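Local coordinates for protein acetyl xylan esterase (Metagenome, PDB 6XYC) that removes acetyl and feruloyl groups from complex natural xylans, as a carbohydrate esterase of the alpha/beta-hydrolase fold, at residues Ser21-Asn26 / Ser76-Ser81; Leu27-Pro32 / Tyr108-Ser113; Ile91-Ala96 / Gly150-Tyr155. All coordinates share one frame; numbering follows the deposited sequence.

Contact 1: residues Ser21-Asn26 / Ser76-Ser81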
# COMPACT_ATOMS: atom_id res chain seq x y z
N SER A 21 3.63 5.44 21.51
CA SER A 21 3.55 6.89 21.49
C SER A 21 4.20 7.49 20.25
O SER A 21 4.55 8.68 20.26
CB SER A 21 4.20 7.47 22.74
OG SER A 21 5.61 7.33 22.68
N LEU A 22 4.36 6.71 19.19
CA LEU A 22 5.03 7.18 17.98
C LEU A 22 4.02 7.68 16.96
O LEU A 22 3.04 6.99 16.67
CB LEU A 22 5.90 6.06 17.39
CG LEU A 22 6.98 5.55 18.34
CD1 LEU A 22 7.71 4.37 17.73
CD2 LEU A 22 7.95 6.65 18.73
N GLU A 23 4.25 8.88 16.45
CA GLU A 23 3.40 9.42 15.39
C GLU A 23 3.49 8.58 14.12
O GLU A 23 2.54 8.52 13.34
CB GLU A 23 3.79 10.87 15.10
CG GLU A 23 2.81 11.61 14.23
CD GLU A 23 3.25 13.03 13.94
OE1 GLU A 23 3.68 13.73 14.89
OE2 GLU A 23 3.18 13.45 12.77
N SER A 24 4.64 7.93 13.90
CA SER A 24 4.79 7.01 12.79
C SER A 24 3.82 5.84 12.85
O SER A 24 3.68 5.13 11.85
CB SER A 24 6.23 6.48 12.75
OG SER A 24 6.55 5.83 13.97
N HIS A 25 3.17 5.62 13.99
CA HIS A 25 2.19 4.56 14.14
C HIS A 25 0.79 5.11 14.39
O HIS A 25 -0.01 4.49 15.09
CB HIS A 25 2.60 3.61 15.27
CG HIS A 25 3.73 2.70 14.91
ND1 HIS A 25 4.62 2.22 15.85
CD2 HIS A 25 4.13 2.19 13.72
CE1 HIS A 25 5.51 1.45 15.26
NE2 HIS A 25 5.24 1.41 13.96
N ASN A 26 0.50 6.27 13.82
CA ASN A 26 -0.84 6.85 13.87
C ASN A 26 -1.56 6.64 12.54
O ASN A 26 -0.94 6.45 11.50
CB ASN A 26 -0.78 8.35 14.18
CG ASN A 26 -0.44 8.64 15.62
OD1 ASN A 26 -0.45 7.75 16.47
ND2 ASN A 26 -0.14 9.91 15.90
N SER A 76 -6.19 6.23 6.54
CA SER A 76 -4.88 6.65 6.04
C SER A 76 -3.85 6.48 7.15
O SER A 76 -4.01 7.03 8.24
CB SER A 76 -4.93 8.10 5.56
OG SER A 76 -3.72 8.46 4.93
N ILE A 77 -2.79 5.73 6.85
CA ILE A 77 -1.86 5.30 7.88
C ILE A 77 -0.49 5.94 7.67
O ILE A 77 -0.06 6.19 6.54
CB ILE A 77 -1.72 3.76 7.92
CG1 ILE A 77 -1.12 3.23 6.61
CG2 ILE A 77 -3.07 3.11 8.17
CD1 ILE A 77 -0.75 1.77 6.65
N ASN A 78 0.19 6.19 8.78
CA ASN A 78 1.63 6.45 8.77
C ASN A 78 2.40 5.14 8.87
O ASN A 78 1.89 4.12 9.34
CB ASN A 78 2.02 7.37 9.92
CG ASN A 78 1.63 8.81 9.69
OD1 ASN A 78 1.38 9.24 8.56
ND2 ASN A 78 1.59 9.58 10.77
N HIS A 79 3.64 5.16 8.39
CA HIS A 79 4.60 4.09 8.64
C HIS A 79 5.93 4.74 8.99
O HIS A 79 6.13 5.94 8.75
CB HIS A 79 4.75 3.15 7.44
CG HIS A 79 5.32 3.80 6.22
ND1 HIS A 79 6.64 4.16 6.11
CD2 HIS A 79 4.73 4.16 5.05
CE1 HIS A 79 6.85 4.71 4.93
NE2 HIS A 79 5.71 4.72 4.26
N ARG A 80 6.83 3.96 9.58
CA ARG A 80 8.11 4.52 9.99
C ARG A 80 8.98 4.84 8.78
O ARG A 80 8.89 4.20 7.73
CB ARG A 80 8.85 3.54 10.91
CG ARG A 80 8.41 3.59 12.36
CD ARG A 80 9.05 2.47 13.15
NE ARG A 80 8.48 1.17 12.79
CZ ARG A 80 8.98 0.00 13.19
NH1 ARG A 80 10.05 -0.04 13.96
NH2 ARG A 80 8.39 -1.13 12.80
N SER A 81 9.82 5.86 8.94
CA SER A 81 10.73 6.26 7.88
C SER A 81 11.84 5.23 7.70
O SER A 81 12.32 4.63 8.68
CB SER A 81 11.35 7.63 8.19
OG SER A 81 12.42 7.93 7.32
O HOH W 1 1.47 12.34 11.13

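Contact 2: residues Leu27-Pro32 / Tyr108-Ser113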
# COMPACT_ATOMS: atom_id res chain seq x y z
N LEU A 27 -2.88 6.69 12.60
CA LEU A 27 -3.70 6.66 11.40
C LEU A 27 -4.89 7.59 11.59
O LEU A 27 -5.21 8.02 12.70
CB LEU A 27 -4.19 5.24 11.09
CG LEU A 27 -4.82 4.41 12.20
CD1 LEU A 27 -6.27 4.80 12.41
CD2 LEU A 27 -4.69 2.93 11.84
N ASP A 28 -5.54 7.92 10.47
CA ASP A 28 -6.76 8.70 10.46
C ASP A 28 -7.88 7.86 9.86
O ASP A 28 -7.65 7.11 8.90
CB ASP A 28 -6.59 9.99 9.66
CG ASP A 28 -5.42 10.83 10.13
OD1 ASP A 28 -5.10 10.78 11.35
OD2 ASP A 28 -4.82 11.52 9.29
N ILE A 29 -9.08 7.98 10.41
CA ILE A 29 -10.24 7.22 9.94
C ILE A 29 -11.34 8.19 9.56
O ILE A 29 -11.70 9.07 10.35
CB ILE A 29 -10.73 6.23 11.01
CG1 ILE A 29 -9.63 5.24 11.39
CG2 ILE A 29 -11.96 5.48 10.51
CD1 ILE A 29 -9.99 4.36 12.57
N TYR A 30 -11.90 8.03 8.36
CA TYR A 30 -13.00 8.85 7.87
C TYR A 30 -14.14 7.95 7.41
O TYR A 30 -13.90 6.96 6.72
CB TYR A 30 -12.56 9.75 6.70
CG TYR A 30 -11.40 10.67 7.01
CD1 TYR A 30 -11.62 11.94 7.52
CD2 TYR A 30 -10.09 10.27 6.77
CE1 TYR A 30 -10.56 12.78 7.79
CE2 TYR A 30 -9.03 11.10 7.05
CZ TYR A 30 -9.27 12.37 7.55
OH TYR A 30 -8.22 13.21 7.83
N LEU A 31 -15.38 8.30 7.80
CA LEU A 31 -16.55 7.58 7.32
C LEU A 31 -17.34 8.44 6.33
O LEU A 31 -17.40 9.67 6.51
CB LEU A 31 -17.48 7.17 8.47
CG LEU A 31 -16.81 6.46 9.65
CD1 LEU A 31 -17.83 6.17 10.75
CD2 LEU A 31 -16.11 5.18 9.21
N PRO A 32 -17.95 7.86 5.30
CA PRO A 32 -18.57 8.68 4.25
C PRO A 32 -19.67 9.59 4.78
O PRO A 32 -20.32 9.30 5.79
CB PRO A 32 -19.13 7.64 3.27
CG PRO A 32 -18.33 6.39 3.51
CD PRO A 32 -17.98 6.42 4.98
N TYR A 108 -15.58 1.63 15.08
CA TYR A 108 -15.54 2.70 14.08
C TYR A 108 -16.63 2.56 13.03
O TYR A 108 -16.59 3.25 12.01
CB TYR A 108 -14.15 2.73 13.42
CG TYR A 108 -13.03 3.06 14.39
CD1 TYR A 108 -12.90 4.34 14.92
CD2 TYR A 108 -12.10 2.10 14.78
CE1 TYR A 108 -11.89 4.65 15.80
CE2 TYR A 108 -11.07 2.40 15.67
CZ TYR A 108 -10.98 3.68 16.17
OH TYR A 108 -9.96 3.99 17.05
N ASN A 109 -17.62 1.70 13.27
CA ASN A 109 -18.70 1.45 12.31
C ASN A 109 -18.17 0.91 10.99
O ASN A 109 -18.71 1.21 9.92
CB ASN A 109 -19.53 2.72 12.06
CG ASN A 109 -20.17 3.25 13.32
OD1 ASN A 109 -20.27 2.55 14.33
ND2 ASN A 109 -20.62 4.49 13.27
N ILE A 110 -17.11 0.12 11.06
CA ILE A 110 -16.49 -0.46 9.87
C ILE A 110 -16.95 -1.90 9.73
O ILE A 110 -17.01 -2.65 10.71
CB ILE A 110 -14.95 -0.37 9.95
CG1 ILE A 110 -14.51 1.09 9.75
CG2 ILE A 110 -14.33 -1.27 8.90
CD1 ILE A 110 -13.09 1.36 10.16
N ASP A 111 -17.31 -2.28 8.50
CA ASP A 111 -17.66 -3.65 8.14
C ASP A 111 -16.39 -4.40 7.77
O ASP A 111 -15.86 -4.21 6.66
CB ASP A 111 -18.66 -3.64 6.97
CG ASP A 111 -19.07 -5.03 6.54
OD1 ASP A 111 -20.00 -5.13 5.72
OD2 ASP A 111 -18.47 -6.01 7.02
N PRO A 112 -15.86 -5.25 8.65
CA PRO A 112 -14.57 -5.91 8.38
C PRO A 112 -14.64 -7.04 7.36
O PRO A 112 -13.64 -7.74 7.19
CB PRO A 112 -14.18 -6.45 9.76
CG PRO A 112 -15.49 -6.77 10.42
CD PRO A 112 -16.47 -5.72 9.92
N SER A 113 -15.78 -7.26 6.70
CA SER A 113 -15.85 -8.29 5.67
C SER A 113 -15.12 -7.89 4.39
O SER A 113 -14.87 -8.75 3.55
CB SER A 113 -17.32 -8.61 5.35
OG SER A 113 -17.97 -7.50 4.75

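Contact 3: residues Ile91-Ala96 / Gly150-Tyr155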
# COMPACT_ATOMS: atom_id res chain seq x y z
N ILE A 91 6.61 -2.77 6.36
CA ILE A 91 5.49 -3.68 6.14
C ILE A 91 4.93 -4.19 7.47
O ILE A 91 3.73 -4.44 7.58
CB ILE A 91 5.92 -4.84 5.21
CG1 ILE A 91 4.71 -5.71 4.86
CG2 ILE A 91 7.01 -5.68 5.85
CD1 ILE A 91 3.56 -4.95 4.20
N GLN A 92 5.78 -4.32 8.50
CA GLN A 92 5.26 -4.65 9.83
C GLN A 92 4.33 -3.55 10.33
O GLN A 92 3.33 -3.84 11.00
CB GLN A 92 6.42 -4.85 10.81
CG GLN A 92 7.15 -6.16 10.65
CD GLN A 92 8.09 -6.43 11.81
OE1 GLN A 92 8.03 -5.75 12.84
NE2 GLN A 92 8.95 -7.42 11.66
N ASP A 93 4.65 -2.30 10.02
CA ASP A 93 3.75 -1.20 10.38
C ASP A 93 2.41 -1.34 9.69
O ASP A 93 1.35 -1.24 10.32
CB ASP A 93 4.41 0.13 10.02
CG ASP A 93 5.58 0.47 10.92
OD1 ASP A 93 5.74 -0.19 11.96
OD2 ASP A 93 6.36 1.39 10.57
N VAL A 94 2.43 -1.59 8.38
CA VAL A 94 1.19 -1.77 7.62
C VAL A 94 0.38 -2.91 8.21
O VAL A 94 -0.83 -2.79 8.43
CB VAL A 94 1.50 -2.00 6.13
CG1 VAL A 94 0.21 -2.30 5.37
CG2 VAL A 94 2.22 -0.80 5.54
N LYS A 95 1.04 -4.05 8.48
CA LYS A 95 0.31 -5.20 9.01
C LYS A 95 -0.33 -4.87 10.35
O LYS A 95 -1.48 -5.25 10.61
CB LYS A 95 1.27 -6.39 9.15
CG LYS A 95 1.88 -6.85 7.82
CD LYS A 95 0.95 -7.77 7.04
CE LYS A 95 1.58 -8.19 5.72
NZ LYS A 95 0.92 -9.39 5.13
N ALA A 96 0.37 -4.12 11.20
CA ALA A 96 -0.18 -3.74 12.49
C ALA A 96 -1.38 -2.82 12.31
O ALA A 96 -2.38 -2.93 13.03
CB ALA A 96 0.88 -3.05 13.34
N GLY A 150 5.38 -9.45 11.74
CA GLY A 150 5.80 -8.66 12.88
C GLY A 150 4.97 -8.94 14.13
O GLY A 150 4.03 -9.73 14.14
N SER A 151 5.35 -8.24 15.20
CA SER A 151 4.74 -8.41 16.51
C SER A 151 4.32 -7.07 17.11
O SER A 151 4.19 -6.96 18.34
CB SER A 151 5.68 -9.11 17.48
OG SER A 151 5.82 -10.49 17.20
N LEU A 152 4.07 -6.06 16.29
CA LEU A 152 3.78 -4.73 16.79
C LEU A 152 2.35 -4.64 17.31
O LEU A 152 1.41 -5.14 16.69
CB LEU A 152 4.00 -3.70 15.69
CG LEU A 152 5.40 -3.38 15.19
CD1 LEU A 152 5.31 -2.27 14.16
CD2 LEU A 152 6.31 -2.99 16.33
N GLY A 153 2.19 -3.98 18.45
CA GLY A 153 0.88 -3.66 18.94
C GLY A 153 0.24 -4.80 19.71
O GLY A 153 0.86 -5.82 20.04
N ASN A 154 -1.06 -4.62 19.99
CA ASN A 154 -1.79 -5.48 20.91
C ASN A 154 -2.95 -6.22 20.24
O ASN A 154 -3.92 -6.58 20.90
CB ASN A 154 -2.33 -4.66 22.08
CG ASN A 154 -1.23 -4.11 22.97
OD1 ASN A 154 -0.07 -4.47 22.83
ND2 ASN A 154 -1.61 -3.21 23.88
N TYR A 155 -2.85 -6.48 18.94
CA TYR A 155 -3.90 -7.17 18.21
C TYR A 155 -3.32 -8.30 17.37
O TYR A 155 -3.81 -8.62 16.29
CB TYR A 155 -4.68 -6.17 17.36
CG TYR A 155 -5.22 -5.03 18.19
CD1 TYR A 155 -6.42 -5.16 18.88
CD2 TYR A 155 -4.52 -3.84 18.31
CE1 TYR A 155 -6.92 -4.12 19.65
CE2 TYR A 155 -5.00 -2.80 19.08
CZ TYR A 155 -6.20 -2.94 19.74
OH TYR A 155 -6.69 -1.90 20.51
O HOH W 2 3.57 -5.97 12.90
O HOH W 3 7.85 -6.91 15.34

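Contact 1: residues Ser21-Asn26 / Ser76-Ser81
Asn-78 grips the loop Ser-21 to Asn-26, which holds a short 3-10 turn at Glu-23 and Ser-24, with both its backbone N and its side-chain amide. The site lies at the end of strand 73-77, in the central sheet of the alpha/beta-hydrolase fold. There strand 26-32 pairs antiparallel with it. Asn-78 N donates to Asn-26 O at 3.0 Å in a nearly straight bond that continues the pairing one residue past strand 73-77. Asn-78 CG stands anti to the carbonyl carbon (chi1 -75°), which turns the amide to the 3-10 turn. ND2 gives one proton to Glu-23 O at 2.9 Å, a bond that runs in the plane of the Asn-78 amide. Glu-23 O also accepts from Asn-26 N, and the two donors reach it from opposite faces of its plane. The other ND2 proton goes to a water at 2.8 Å from ND2. The same water donates to Glu-23 OE2. His-25 N bonds Leu-22 O within the loop. His-79 ND1 donates to Arg-80 O at 2.8 Å, in the plane of the His-79 ring. His-25 and Arg-80 cross with their flat groups 64° apart, and His-25 CE1 sits over one face of the guanidinium. Both reach Asp-93 of helix 89-103: His-25 NE2 by a hydrogen bond, Arg-80 NH2 by a salt bridge. His-25 ND1 is bonded to Asp-20 OD1. The Asp-93 carboxylate would probably offset the arginine charge. Tyr-17 OH bonds Asn-78 O, and Tyr-46 OH bonds His-79 N. Ser-24 O lies 3.2 Å from Asn-78 O, an approach of two acceptors. Ser-24 OG stands between its own N and carbonyl carbon, with Arg-80 CG 3.3 Å from it.

Contact 2: residues Leu27-Pro32 / Tyr108-Ser113
Ile-29 and Leu-31 of the central-sheet strand 26-32 pack on Tyr-108, in the link between helix 89-103 and the short strand 110-111. This link belongs to the beta-alpha-beta crossover that runs from strand 73-77 through the helix back to the sheet. The main contact is a CH-pi interaction. Ile-29 CD1 stands 3.5 Å from the centroid of the Tyr-108 ring, only 2° off the ring normal. All six ring carbons are therefore almost equally far from the methyl. CD1 reaches there on an extended chain (chi2 172°), and the two side chains cross at about a right angle. Ile-29 CG2 touches Ile-110 CD1 at 4.3 Å. Leu-31 brings both its methyls to the Tyr-108 backbone: CD1 and CD2 are each 3.4 Å from Tyr-108 O. Leu-31 CD1 also meets Asn-109 CB at 4.1 Å. Tyr-108 OH bonds Tyr-100 OH of helix 89-103, and Trp-12 of the neighbouring strand meets the Tyr-108 ring edge-to-face. Between the two segments the contact rests on methyl packing against a ring, a carbonyl oxygen and other methyls, so it depends on shape and dispersion.

Contact 3: residues Ile91-Ala96 / Gly150-Tyr155
The side-chain amide of Gln-92 lies flat against Gly-150, whose CA sits almost straight above Gln-92 CD at 3.4 Å on one face. At the amide's ends, OE1 accepts from a water that lies out of the amide plane on the Gly-150 side, while NE2 donates to Asp-147 O. That water also accepts from Ser-151 N at 2.8 Å and so bridges the segments. A CB on Gly-150 would run into Gln-92 CG. An alanine in place of Gln-92 would probably leave Asp-147 O and the bridging water without this partner and open a gap over Gly-150. The Asp-93 carboxylate meets Leu-152 at its OD1, which is 3.1 Å from Leu-152 CD1, close for a methyl. OD1 is the atom that also takes the His-25 and Arg-80 bonds of the neighbouring contact. Leu-152 CB rests on Ala-96 CB at 4.0 Å, one helical turn past Gln-92. A second water takes a bond from Leu-152 N, weakly, and donates to Gln-92 O at 2.9 Å. The long loop before strand 164-168 is thereby laid over helix 89-103, one of the helices that flank the central sheet of an alpha/beta hydrolase.

Along the chain, contact 1 closes before contact 3 opens, and contact 2 crosses both. Contacts 1 and 2, with centres about 18 Å apart, share the central sheet and meet at Ser-76 and Asp-28. Contacts 1 and 3, about 11 Å between centres, join at Asp-93. Contacts 2 and 3 do not touch: centres about 18 Å apart, nearest atoms about 6 Å. Contact 1 joins the loop before strand 26-32 to the end of strand 73-77, contact 2 joins strand 26-32 to the link after helix 89-103, and contact 3 lays the outer loop on that helix. The side chain of His-79 is about 8 Å from the bound 4-(2-aminoethyl)benzenesulfonyl fluoride, so contact 1 lies near the ligand pocket.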